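Local coordinates for 2-keto-3-deoxygluconate kinase (Thermotoga maritima, PDB 2AFB), which probably phosphorylates 2-keto-3-deoxygluconate at the expense of ATP, as a carbohydrate kinase of the pfkB (ribokinase-like) family, at residues A[312-317]-A[335-340]; A[273-278]-A[307-312]; A[52-57]-A[297-302]; A[262-267]-A[280-285]. All blocks are in the same frame, centred on the assembly; numbering follows the deposited sequence.

Four contacts illustrate how a ribokinase-like domain ties helices to one another and to the border of the sheet. From the N terminus, helix 46-56 meets helix 290-304 in interaction 3, which closes a loop of some 240 residues. Within it lies the whole of interaction 4, a short hairpin closure between strands 261-270 and 273-283 at the sheet's border. Interaction 2 begins inside the same loop, at residues 273-278, and ends beyond it on helix 308-322, so it crosses both interactions 3 and 4. Interaction 1 opens on that helix, sharing A312 with interaction 2, and brings in helix 334-341 near the C-terminal end.

Interaction 1 of 4, residues A[312-317]-A[335-340]; sequences AEFAAA and EEIEKL. With CA (calcium ion), chain G.
I337 lays its CG2 methyl over the centre of the F314 ring, 3.6 Å from the centroid and 14° off the ring normal, a CH-pi contact over the face. The ring is brought under the methyl by a CG anti to the backbone N (chi1 -174°). The two side chains cross obliquely, and I337 CD1 reaches the far end of the ring at F314 CZ. I337 CG2 also lies 3.4 Å from F314 O, so one branch of the isoleucine touches both ring and backbone of its partner. E338 comes in at the edge, its CG near the ring plane and 4.2 Å from F314 CE1. This is helix-on-helix packing in the pfkB kinase fold: the axes of segments 312-317 and 335-340 run at 111° to each other and come within 8.5 Å. The small side chain of A317 lets I337 and L340 come close to the backbone, its CB resting 3.9 Å from I337 CG2 while L340 CD2 settles 3.6 Å from A317 O. L340 also meets Y280 of strand 273-283. F314 stacks edge-to-face with F306. Beyond its apolar stem, E338 changes role: the extended chain carries the carboxylate to a calcium ion, which both oxygens grip, OE1 at 2.6 Å and OE2 at 2.5 Å. A water and H8 of the expression tag complete the ligands found, so the site as seen depends on the tag and is probably not native. E336, one residue before I337, forms a salt bridge with R32 of a second subunit.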
loop_
_atom_site.group_PDB
_atom_site.type_symbol
_atom_site.label_atom_id
_atom_site.label_comp_id
_atom_site.label_asym_id
_atom_site.label_seq_id
_atom_site.Cartn_x
_atom_site.Cartn_y
_atom_site.Cartn_z
ATOM N N ALA A 312 36.108 7.815 16.229
ATOM C CA ALA A 312 35.463 6.582 16.643
ATOM C C ALA A 312 34.040 6.856 17.077
ATOM O O ALA A 312 33.146 6.129 16.673
ATOM C CB ALA A 312 36.229 5.887 17.769
ATOM N N GLU A 313 33.820 7.895 17.873
ATOM C CA GLU A 313 32.481 8.146 18.402
ATOM C C GLU A 313 31.535 8.553 17.286
ATOM O O GLU A 313 30.409 8.046 17.219
ATOM C CB GLU A 313 32.468 9.232 19.489
ATOM C CG GLU A 313 33.234 8.924 20.748
ATOM C CD GLU A 313 32.792 7.652 21.511
ATOM O OE1 GLU A 313 31.707 7.036 21.233
ATOM O OE2 GLU A 313 33.561 7.286 22.432
ATOM N N PHE A 314 31.997 9.454 16.414
ATOM C CA PHE A 314 31.204 9.942 15.299
ATOM C C PHE A 314 30.838 8.780 14.364
ATOM O O PHE A 314 29.678 8.615 13.963
ATOM C CB PHE A 314 31.985 10.992 14.518
ATOM C CG PHE A 314 31.194 11.655 13.430
ATOM C CD1 PHE A 314 30.479 12.836 13.693
ATOM C CD2 PHE A 314 31.216 11.152 12.131
ATOM C CE1 PHE A 314 29.768 13.446 12.688
ATOM C CE2 PHE A 314 30.495 11.763 11.138
ATOM C CZ PHE A 314 29.791 12.919 11.411
ATOM N N ALA A 315 31.826 7.978 13.990
ATOM C CA ALA A 315 31.542 6.853 13.086
ATOM C C ALA A 315 30.688 5.742 13.720
ATOM O O ALA A 315 29.860 5.155 13.051
ATOM C CB ALA A 315 32.816 6.283 12.536
ATOM N N ALA A 316 30.913 5.419 14.982
ATOM C CA ALA A 316 29.971 4.525 15.710
ATOM C C ALA A 316 28.544 5.103 15.719
ATOM O O ALA A 316 27.575 4.415 15.390
ATOM C CB ALA A 316 30.468 4.278 17.150
ATOM N N ALA A 317 28.406 6.366 16.091
ATOM C CA ALA A 317 27.093 7.022 16.086
ATOM C C ALA A 317 26.349 6.923 14.733
ATOM O O ALA A 317 25.162 6.555 14.671
ATOM C CB ALA A 317 27.229 8.448 16.523
ATOM N N GLU A 335 24.576 17.112 12.391
ATOM C CA GLU A 335 24.033 17.448 13.678
ATOM C C GLU A 335 23.428 16.239 14.389
ATOM O O GLU A 335 23.614 16.098 15.576
ATOM C CB GLU A 335 22.981 18.542 13.526
ATOM C CG GLU A 335 22.238 18.880 14.858
ATOM C CD GLU A 335 21.245 20.120 14.793
ATOM O OE1 GLU A 335 20.996 20.654 13.682
ATOM O OE2 GLU A 335 20.734 20.565 15.874
ATOM N N GLU A 336 22.660 15.430 13.659
ATOM C CA GLU A 336 21.987 14.240 14.192
ATOM C C GLU A 336 22.974 13.227 14.736
ATOM O O GLU A 336 22.806 12.697 15.835
ATOM C CB GLU A 336 21.098 13.582 13.100
ATOM C CG GLU A 336 19.803 14.399 12.881
ATOM C CD GLU A 336 18.950 14.002 11.607
ATOM O OE1 GLU A 336 19.463 13.268 10.717
ATOM O OE2 GLU A 336 17.770 14.473 11.507
ATOM N N ILE A 337 24.011 12.962 13.957
ATOM C CA ILE A 337 25.095 12.079 14.374
ATOM C C ILE A 337 25.819 12.626 15.611
ATOM O O ILE A 337 26.045 11.902 16.580
ATOM C CB ILE A 337 26.105 11.892 13.207
ATOM C CG1 ILE A 337 25.394 11.372 11.973
ATOM C CG2 ILE A 337 27.306 11.005 13.639
ATOM C CD1 ILE A 337 26.247 11.324 10.763
ATOM N N GLU A 338 26.219 13.896 15.579
ATOM C CA GLU A 338 26.893 14.479 16.731
ATOM C C GLU A 338 26.058 14.414 17.988
ATOM O O GLU A 338 26.595 14.190 19.064
ATOM C CB GLU A 338 27.242 15.948 16.492
ATOM C CG GLU A 338 28.412 16.135 15.556
ATOM C CD GLU A 338 28.719 17.607 15.253
ATOM O OE1 GLU A 338 27.851 18.498 15.529
ATOM O OE2 GLU A 338 29.848 17.858 14.729
ATOM N N LYS A 339 24.750 14.624 17.843
ATOM C CA LYS A 339 23.810 14.595 18.960
ATOM C C LYS A 339 23.828 13.222 19.667
ATOM O O LYS A 339 23.801 13.119 20.899
ATOM C CB LYS A 339 22.392 14.911 18.448
ATOM C CG LYS A 339 21.296 14.987 19.535
ATOM C CD LYS A 339 21.569 16.093 20.553
ATOM C CE LYS A 339 20.609 16.017 21.740
ATOM N NZ LYS A 339 19.200 16.153 21.278
ATOM N N LEU A 340 23.905 12.161 18.879
ATOM C CA LEU A 340 23.982 10.814 19.437
ATOM C C LEU A 340 25.353 10.601 20.092
ATOM O O LEU A 340 25.433 10.263 21.254
ATOM C CB LEU A 340 23.735 9.768 18.352
ATOM C CG LEU A 340 23.811 8.327 18.858
ATOM C CD1 LEU A 340 22.872 8.089 20.008
ATOM C CD2 LEU A 340 23.538 7.407 17.716
HETATM CA CA CA G . 29.246 20.296 14.343
HETATM O O HOH W 1 29.147 22.860 15.636
#

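Interaction 2 of 4, residues A[273-278]-A[307-312]; sequences QPHFSN and DSQKKA
This is a strand-on-helix contact at the margin of the main sheet, where edge strand 273-283 meets the first turn of helix 308-322, the axes of segments 273-276 and 308-312 lying at 39°. H275 carries much of it. S308 CB lies over one face of the imidazole, 3.5 Å from the centroid and displaced toward the rim, close to CE1 and ND1. At the ring edge, in its plane, Q309 OE1 approaches H275 CD2 to 3.3 Å. The ring's ND1 is held by V268 O, and S308 OG by E270, which tie both partners to strand 261-270. Q309, its chain bent at chi2 (59°), turns its amide back onto the strand: NE2 donates to F276 O at 2.9 Å, approaching from above the carbonyl plane, and also bonds E313. Water 2 bridges Q309 OE1 and F276 N, so the amide holds both polar backbone groups of F276, one directly and one through water. Further along, A312 CB rests 3.6 Å from H275 O. At the start of the helix, D307 OD1 accepts from K310 N at 2.9 Å, the classic N-cap that starts a helix, here laid against the sheet border in the alpha/beta/alpha fold of the ribokinase family.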
loop_
_atom_site.group_PDB
_atom_site.type_symbol
_atom_site.label_atom_id
_atom_site.label_comp_id
_atom_site.label_asym_id
_atom_site.label_seq_id
_atom_site.Cartn_x
_atom_site.Cartn_y
_atom_site.Cartn_z
ATOM N N GLN A 273 47.640 3.768 18.601
ATOM C CA GLN A 273 46.730 3.693 19.751
ATOM C C GLN A 273 45.320 3.373 19.386
ATOM O O GLN A 273 44.765 3.948 18.439
ATOM C CB GLN A 273 46.733 4.996 20.547
ATOM C CG GLN A 273 48.097 5.392 21.103
ATOM C CD GLN A 273 48.598 4.448 22.199
ATOM O OE1 GLN A 273 47.818 3.945 23.021
ATOM N NE2 GLN A 273 49.911 4.211 22.217
ATOM N N PRO A 274 44.701 2.487 20.170
ATOM C CA PRO A 274 43.303 2.164 19.889
ATOM C C PRO A 274 42.367 3.155 20.587
ATOM O O PRO A 274 42.716 3.722 21.604
ATOM C CB PRO A 274 43.145 0.762 20.475
ATOM C CG PRO A 274 44.090 0.767 21.695
ATOM C CD PRO A 274 45.197 1.779 21.364
ATOM N N HIS A 275 41.189 3.331 19.988
ATOM C CA HIS A 275 40.142 4.215 20.452
ATOM C C HIS A 275 38.821 3.512 20.251
ATOM O O HIS A 275 38.415 3.342 19.111
ATOM C CB HIS A 275 40.169 5.498 19.617
ATOM C CG HIS A 275 41.433 6.254 19.772
ATOM N ND1 HIS A 275 42.502 6.088 18.914
ATOM C CD2 HIS A 275 41.852 7.099 20.752
ATOM C CE1 HIS A 275 43.511 6.835 19.335
ATOM N NE2 HIS A 275 43.143 7.460 20.444
ATOM N N PHE A 276 38.161 3.120 21.344
ATOM C CA PHE A 276 36.882 2.422 21.305
ATOM C C PHE A 276 35.729 3.386 21.520
ATOM O O PHE A 276 35.806 4.232 22.393
ATOM C CB PHE A 276 36.843 1.292 22.342
ATOM C CG PHE A 276 37.899 0.240 22.098
ATOM C CD1 PHE A 276 37.659 -0.828 21.228
ATOM C CD2 PHE A 276 39.159 0.354 22.677
ATOM C CE1 PHE A 276 38.656 -1.783 20.984
ATOM C CE2 PHE A 276 40.152 -0.586 22.418
ATOM C CZ PHE A 276 39.900 -1.646 21.581
ATOM N N SER A 277 34.691 3.281 20.665
ATOM C CA SER A 277 33.485 4.081 20.810
ATOM C C SER A 277 32.608 3.563 21.937
ATOM O O SER A 277 32.824 2.502 22.484
ATOM C CB SER A 277 32.654 4.031 19.531
ATOM O OG SER A 277 32.105 2.727 19.287
ATOM N N ASN A 278 31.565 4.309 22.219
ATOM C CA ASN A 278 30.438 3.792 22.937
ATOM C C ASN A 278 29.816 2.590 22.197
ATOM O O ASN A 278 29.874 2.490 20.974
ATOM C CB ASN A 278 29.424 4.914 23.096
ATOM C CG ASN A 278 28.356 4.574 24.084
ATOM O OD1 ASN A 278 28.626 4.416 25.283
ATOM N ND2 ASN A 278 27.120 4.421 23.592
ATOM N N ASP A 307 39.878 14.438 15.821
ATOM C CA ASP A 307 40.791 13.638 16.626
ATOM C C ASP A 307 40.346 12.176 16.613
ATOM O O ASP A 307 39.220 11.855 16.228
ATOM C CB ASP A 307 41.063 14.209 18.042
ATOM C CG ASP A 307 39.879 14.143 18.975
ATOM O OD1 ASP A 307 39.306 13.064 19.191
ATOM O OD2 ASP A 307 39.550 15.189 19.561
ATOM N N SER A 308 41.245 11.297 17.022
ATOM C CA SER A 308 41.043 9.867 16.884
ATOM C C SER A 308 39.869 9.348 17.681
ATOM O O SER A 308 39.099 8.539 17.177
ATOM C CB SER A 308 42.304 9.123 17.301
ATOM O OG SER A 308 43.368 9.455 16.442
ATOM N N GLN A 309 39.707 9.842 18.904
ATOM C CA GLN A 309 38.556 9.438 19.703
ATOM C C GLN A 309 37.262 9.915 19.039
ATOM O O GLN A 309 36.294 9.142 18.908
ATOM C CB GLN A 309 38.657 9.914 21.165
ATOM C CG GLN A 309 37.680 9.217 22.114
ATOM C CD GLN A 309 37.853 7.666 22.163
ATOM O OE1 GLN A 309 38.964 7.166 22.287
ATOM N NE2 GLN A 309 36.739 6.929 22.057
ATOM N N LYS A 310 37.256 11.155 18.562
ATOM C CA LYS A 310 36.062 11.682 17.926
ATOM C C LYS A 310 35.756 10.954 16.651
ATOM O O LYS A 310 34.591 10.753 16.312
ATOM C CB LYS A 310 36.131 13.207 17.702
ATOM C CG LYS A 310 35.004 13.710 16.808
ATOM C CD LYS A 310 35.004 15.192 16.624
ATOM C CE LYS A 310 33.567 15.775 16.548
ATOM N NZ LYS A 310 33.015 15.804 15.237
ATOM N N LYS A 311 36.776 10.523 15.926
ATOM C CA LYS A 311 36.531 9.696 14.753
ATOM C C LYS A 311 35.760 8.424 15.102
ATOM O O LYS A 311 34.929 7.971 14.328
ATOM C CB LYS A 311 37.831 9.223 14.099
ATOM C CG LYS A 311 38.462 10.198 13.196
ATOM C CD LYS A 311 39.677 9.595 12.496
ATOM C CE LYS A 311 40.659 10.699 12.127
ATOM N NZ LYS A 311 41.493 10.280 10.998
ATOM N N ALA A 312 36.108 7.815 16.229
ATOM C CA ALA A 312 35.463 6.582 16.643
ATOM C C ALA A 312 34.040 6.856 17.077
ATOM O O ALA A 312 33.146 6.129 16.673
ATOM C CB ALA A 312 36.229 5.887 17.769
HETATM O O HOH W 2 38.993 4.445 23.890
#

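Interaction 3 of 4, residues A[52-57]-A[297-302]; sequences AFLAQM and ALIYGS
Helices 46-56 and 290-304 pass each other with the axes of segments 52-56 and 297-302 at 45° and 9.6 Å apart at the closest point, F53 facing A297 and L54 facing Y300. F53 turns one ring face to the backbone of A297, whose N sits 3.4 Å from CE1, displaced from the ring centre toward its rim. A297 CB continues the contact at 3.6 Å from F53 CZ, while the CB of Y300 comes in near the plane at the ring edge. The opposite face of F53 is met near its rim by the CE methyl of M57, a selenomethionine. That residue also covers the Y300 ring from above: CB is 3.6 Å from Y300 CE1, CG lies over the face, toward its rim, and SE stands 4.5 Å from the centroid, 10° off the normal, which makes a Met-aromatic contact. Bends at chi2 (-55°) and chi3 let the one chain lie against both aromatic rings. Such helix pairs form the layer that covers one side of the central sheet in a ribokinase-like alpha/beta fold, and here the partners are separated by some 240 residues. L54 packs beside this, crossing I299 at about a right angle with CD2 3.9 Å from I299 CG2, and passing Y300 in the opposite direction, its CD2 3.8 Å from Y300 N. I299 in turn reaches W141 and H143 of strand 139-145, while A318 of helix 308-322 packs on both F53 and A297.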
loop_
_atom_site.group_PDB
_atom_site.type_symbol
_atom_site.label_atom_id
_atom_site.label_comp_id
_atom_site.label_asym_id
_atom_site.label_seq_id
_atom_site.Cartn_x
_atom_site.Cartn_y
_atom_site.Cartn_z
ATOM N N ALA A 52 27.164 7.797 -0.890
ATOM C CA ALA A 52 25.929 8.460 -0.503
ATOM C C ALA A 52 26.083 9.076 0.863
ATOM O O ALA A 52 25.511 10.147 1.087
ATOM C CB ALA A 52 24.717 7.502 -0.544
ATOM N N PHE A 53 26.841 8.416 1.746
ATOM C CA PHE A 53 27.169 8.970 3.089
ATOM C C PHE A 53 27.956 10.277 2.957
ATOM O O PHE A 53 27.591 11.348 3.443
ATOM C CB PHE A 53 27.935 7.937 3.954
ATOM C CG PHE A 53 28.206 8.423 5.328
ATOM C CD1 PHE A 53 29.254 9.299 5.565
ATOM C CD2 PHE A 53 27.355 8.109 6.368
ATOM C CE1 PHE A 53 29.463 9.847 6.795
ATOM C CE2 PHE A 53 27.571 8.649 7.610
ATOM C CZ PHE A 53 28.629 9.523 7.824
ATOM N N LEU A 54 29.034 10.191 2.223
ATOM C CA LEU A 54 29.851 11.393 1.994
ATOM C C LEU A 54 29.049 12.532 1.324
ATOM O O LEU A 54 29.237 13.667 1.672
ATOM C CB LEU A 54 31.133 11.039 1.213
ATOM C CG LEU A 54 31.988 10.077 2.052
ATOM C CD1 LEU A 54 32.980 9.363 1.155
ATOM C CD2 LEU A 54 32.647 10.749 3.216
ATOM N N ALA A 55 28.165 12.228 0.377
ATOM C CA ALA A 55 27.306 13.272 -0.174
ATOM C C ALA A 55 26.355 13.850 0.893
ATOM O O ALA A 55 26.173 15.052 0.960
ATOM C CB ALA A 55 26.533 12.766 -1.393
ATOM N N GLN A 56 25.793 12.994 1.734
ATOM C CA GLN A 56 24.902 13.418 2.803
ATOM C C GLN A 56 25.646 14.342 3.808
ATOM O O GLN A 56 25.073 15.227 4.378
ATOM C CB GLN A 56 24.305 12.173 3.497
ATOM C CG GLN A 56 23.135 11.481 2.686
ATOM C CD GLN A 56 21.858 12.351 2.688
ATOM O OE1 GLN A 56 21.247 12.583 3.737
ATOM N NE2 GLN A 56 21.475 12.850 1.510
HETATM N N MSE A 57 26.940 14.138 4.005
HETATM C CA MSE A 57 27.732 15.041 4.803
HETATM C C MSE A 57 28.132 16.323 4.088
HETATM O O MSE A 57 28.744 17.190 4.720
HETATM C CB MSE A 57 29.060 14.391 5.204
HETATM C CG MSE A 57 28.996 13.117 5.986
HETATM SE SE MSE A 57 27.954 13.257 7.617
HETATM C CE MSE A 57 26.067 12.548 7.035
ATOM N N ALA A 297 31.715 7.417 7.445
ATOM C CA ALA A 297 31.975 8.319 8.567
ATOM C C ALA A 297 33.481 8.389 8.905
ATOM O O ALA A 297 34.042 9.455 9.273
ATOM C CB ALA A 297 31.153 7.879 9.767
ATOM N N LEU A 298 34.162 7.264 8.770
ATOM C CA LEU A 298 35.603 7.260 9.071
ATOM C C LEU A 298 36.382 8.089 8.038
ATOM O O LEU A 298 37.322 8.854 8.390
ATOM C CB LEU A 298 36.124 5.829 9.130
ATOM C CG LEU A 298 37.582 5.667 9.550
ATOM C CD1 LEU A 298 37.840 6.242 10.918
ATOM C CD2 LEU A 298 37.931 4.193 9.493
ATOM N N ILE A 299 35.953 7.997 6.777
ATOM C CA ILE A 299 36.547 8.787 5.696
ATOM C C ILE A 299 36.280 10.274 5.953
ATOM O O ILE A 299 37.191 11.117 5.868
ATOM C CB ILE A 299 35.957 8.403 4.363
ATOM C CG1 ILE A 299 36.435 7.007 3.985
ATOM C CG2 ILE A 299 36.332 9.366 3.290
ATOM C CD1 ILE A 299 35.613 6.387 2.861
ATOM N N TYR A 300 35.019 10.573 6.242
ATOM C CA TYR A 300 34.596 11.927 6.537
ATOM C C TYR A 300 35.456 12.467 7.669
ATOM O O TYR A 300 36.034 13.515 7.514
ATOM C CB TYR A 300 33.101 12.009 6.896
ATOM C CG TYR A 300 32.639 13.396 7.214
ATOM C CD1 TYR A 300 32.534 14.367 6.220
ATOM C CD2 TYR A 300 32.358 13.778 8.527
ATOM C CE1 TYR A 300 32.115 15.674 6.527
ATOM C CE2 TYR A 300 31.964 15.082 8.829
ATOM C CZ TYR A 300 31.840 16.007 7.821
ATOM O OH TYR A 300 31.442 17.285 8.136
ATOM N N GLY A 301 35.554 11.741 8.788
ATOM C CA GLY A 301 36.312 12.217 9.939
ATOM C C GLY A 301 37.788 12.476 9.640
ATOM O O GLY A 301 38.389 13.383 10.170
ATOM N N SER A 302 38.369 11.637 8.803
ATOM C CA SER A 302 39.748 11.773 8.449
ATOM C C SER A 302 39.953 13.022 7.590
ATOM O O SER A 302 40.900 13.740 7.826
ATOM C CB SER A 302 40.233 10.534 7.731
ATOM O OG SER A 302 40.032 9.411 8.564
#

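Interaction 4 of 4, residues A[262-267]-A[280-285]; sequences NYWSVM and YEIHIV
N262 and W264 pair with I282 and Y280 in an antiparallel hairpin between strands 261-270 and 273-283, and the buried and exposed faces of this pairing differ sharply. Two hydrogen-bonded pairs, N262 with I282 and W264 with Y280, use four backbone bonds, among them I282 N to N262 O at 2.8 Å. On the buried face, I282 CD1 rests 3.6 Å from W264 CB; just past the strand, I284 CD1 sits 3.5 Å from N262 CG. Polar ends find partners beyond the hairpin: N262 OD1 meets R254 and W264 NE1 meets S319. Between these pairs, Y263 and E281 form the non-hydrogen-bonded pair on the other, more solvent-exposed face. They lie side by side, pointing the same way, with E281 CG over the ring of Y263. Since E281 CG is anti to the backbone N (chi1 -179°) and the chain stays extended, the carboxylate reaches the phenol, where Y263 OH gives a weak hydrogen bond to E281 OE1 at 2.7 Å. Two residues on, H283 binds a nickel ion with H283 of two other subunits. The chemistry implies that four backbone bonds set the register, that the buried face satisfies its polar ends through R254 and S319, and that the exposed Y263-E281 pair adds only a weak bond.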
loop_
_atom_site.group_PDB
_atom_site.type_symbol
_atom_site.label_atom_id
_atom_site.label_comp_id
_atom_site.label_asym_id
_atom_site.label_seq_id
_atom_site.Cartn_x
_atom_site.Cartn_y
_atom_site.Cartn_z
ATOM N N ASN A 262 21.064 -6.159 18.030
ATOM C CA ASN A 262 22.516 -6.301 18.037
ATOM C C ASN A 262 23.126 -5.216 18.961
ATOM O O ASN A 262 22.541 -4.170 19.186
ATOM C CB ASN A 262 23.140 -6.068 16.661
ATOM C CG ASN A 262 22.827 -7.135 15.627
ATOM O OD1 ASN A 262 23.289 -7.012 14.484
ATOM N ND2 ASN A 262 22.079 -8.172 15.991
ATOM N N TYR A 263 24.289 -5.516 19.513
ATOM C CA TYR A 263 25.129 -4.511 20.105
ATOM C C TYR A 263 26.104 -4.090 19.043
ATOM O O TYR A 263 26.477 -4.902 18.188
ATOM C CB TYR A 263 25.859 -5.073 21.298
ATOM C CG TYR A 263 24.935 -5.312 22.456
ATOM C CD1 TYR A 263 24.248 -6.518 22.581
ATOM C CD2 TYR A 263 24.739 -4.323 23.421
ATOM C CE1 TYR A 263 23.405 -6.741 23.638
ATOM C CE2 TYR A 263 23.913 -4.539 24.497
ATOM C CZ TYR A 263 23.244 -5.752 24.599
ATOM O OH TYR A 263 22.413 -5.971 25.666
ATOM N N TRP A 264 26.501 -2.822 19.071
ATOM C CA TRP A 264 27.364 -2.269 18.015
ATOM C C TRP A 264 28.313 -1.233 18.581
ATOM O O TRP A 264 27.901 -0.317 19.327
ATOM C CB TRP A 264 26.475 -1.648 16.931
ATOM C CG TRP A 264 27.147 -0.920 15.823
ATOM C CD1 TRP A 264 27.370 0.450 15.742
ATOM C CD2 TRP A 264 27.699 -1.488 14.614
ATOM N NE1 TRP A 264 28.023 0.742 14.550
ATOM C CE2 TRP A 264 28.228 -0.425 13.849
ATOM C CE3 TRP A 264 27.782 -2.786 14.096
ATOM C CZ2 TRP A 264 28.844 -0.644 12.591
ATOM C CZ3 TRP A 264 28.363 -2.975 12.863
ATOM C CH2 TRP A 264 28.887 -1.911 12.129
ATOM N N SER A 265 29.573 -1.356 18.172
ATOM C CA SER A 265 30.620 -0.414 18.565
ATOM C C SER A 265 31.737 -0.512 17.552
ATOM O O SER A 265 31.728 -1.410 16.707
ATOM C CB SER A 265 31.154 -0.721 19.963
ATOM O OG SER A 265 31.864 -1.934 19.957
ATOM N N VAL A 266 32.671 0.426 17.604
ATOM C CA VAL A 266 33.804 0.423 16.650
ATOM C C VAL A 266 35.083 0.765 17.331
ATOM O O VAL A 266 35.075 1.219 18.488
ATOM C CB VAL A 266 33.600 1.411 15.461
ATOM C CG1 VAL A 266 32.254 1.126 14.774
ATOM C CG2 VAL A 266 33.730 2.934 15.945
HETATM N N MSE A 267 36.187 0.483 16.630
HETATM C CA MSE A 267 37.475 0.894 17.082
HETATM C C MSE A 267 38.184 1.619 15.971
HETATM O O MSE A 267 38.180 1.165 14.839
HETATM C CB MSE A 267 38.316 -0.299 17.498
HETATM C CG MSE A 267 39.660 0.097 18.093
HETATM SE SE MSE A 267 41.045 -1.329 17.821
HETATM C CE MSE A 267 41.078 -1.352 15.837
ATOM N N TYR A 280 26.395 0.413 21.537
ATOM C CA TYR A 280 24.964 0.695 21.472
ATOM C C TYR A 280 24.188 -0.614 21.388
ATOM O O TYR A 280 24.600 -1.558 20.721
ATOM C CB TYR A 280 24.657 1.539 20.230
ATOM C CG TYR A 280 25.336 2.887 20.189
ATOM C CD1 TYR A 280 24.739 3.998 20.788
ATOM C CD2 TYR A 280 26.557 3.062 19.542
ATOM C CE1 TYR A 280 25.345 5.262 20.759
ATOM C CE2 TYR A 280 27.161 4.320 19.493
ATOM C CZ TYR A 280 26.551 5.404 20.119
ATOM O OH TYR A 280 27.127 6.617 20.110
ATOM N N GLU A 281 23.039 -0.650 22.022
ATOM C CA GLU A 281 22.140 -1.771 21.831
ATOM C C GLU A 281 21.064 -1.305 20.858
ATOM O O GLU A 281 20.411 -0.322 21.106
ATOM C CB GLU A 281 21.549 -2.189 23.173
ATOM C CG GLU A 281 20.614 -3.378 23.068
ATOM C CD GLU A 281 19.927 -3.677 24.357
ATOM O OE1 GLU A 281 20.643 -4.029 25.303
ATOM O OE2 GLU A 281 18.685 -3.547 24.422
ATOM N N ILE A 282 20.908 -1.974 19.736
ATOM C CA ILE A 282 20.093 -1.427 18.659
ATOM C C ILE A 282 18.948 -2.386 18.391
ATOM O O ILE A 282 19.191 -3.580 18.188
ATOM C CB ILE A 282 20.941 -1.308 17.357
ATOM C CG1 ILE A 282 22.213 -0.495 17.650
ATOM C CG2 ILE A 282 20.106 -0.726 16.212
ATOM C CD1 ILE A 282 23.142 -0.380 16.450
ATOM N N HIS A 283 17.709 -1.881 18.415
ATOM C CA HIS A 283 16.583 -2.564 17.768
ATOM C C HIS A 283 16.606 -2.122 16.319
ATOM O O HIS A 283 16.353 -0.944 15.998
ATOM C CB HIS A 283 15.225 -2.217 18.378
ATOM C CG HIS A 283 14.918 -2.910 19.661
ATOM N ND1 HIS A 283 15.650 -2.712 20.818
ATOM C CD2 HIS A 283 13.920 -3.771 19.985
ATOM C CE1 HIS A 283 15.113 -3.424 21.794
ATOM N NE2 HIS A 283 14.054 -4.067 21.317
ATOM N N ILE A 284 16.872 -3.078 15.454
ATOM C CA ILE A 284 17.178 -2.854 14.070
ATOM C C ILE A 284 15.929 -2.670 13.179
ATOM O O ILE A 284 14.979 -3.422 13.299
ATOM C CB ILE A 284 18.021 -4.085 13.583
ATOM C CG1 ILE A 284 19.345 -4.152 14.377
ATOM C CG2 ILE A 284 18.266 -4.025 12.132
ATOM C CD1 ILE A 284 20.089 -5.451 14.203
ATOM N N VAL A 285 15.928 -1.642 12.325
ATOM C CA VAL A 285 14.946 -1.474 11.241
ATOM C C VAL A 285 15.523 -2.105 9.919
ATOM O O VAL A 285 14.859 -2.897 9.224
ATOM C CB VAL A 285 14.682 -0.017 10.973
ATOM C CG1 VAL A 285 13.883 0.181 9.700
ATOM C CG2 VAL A 285 14.023 0.630 12.172
#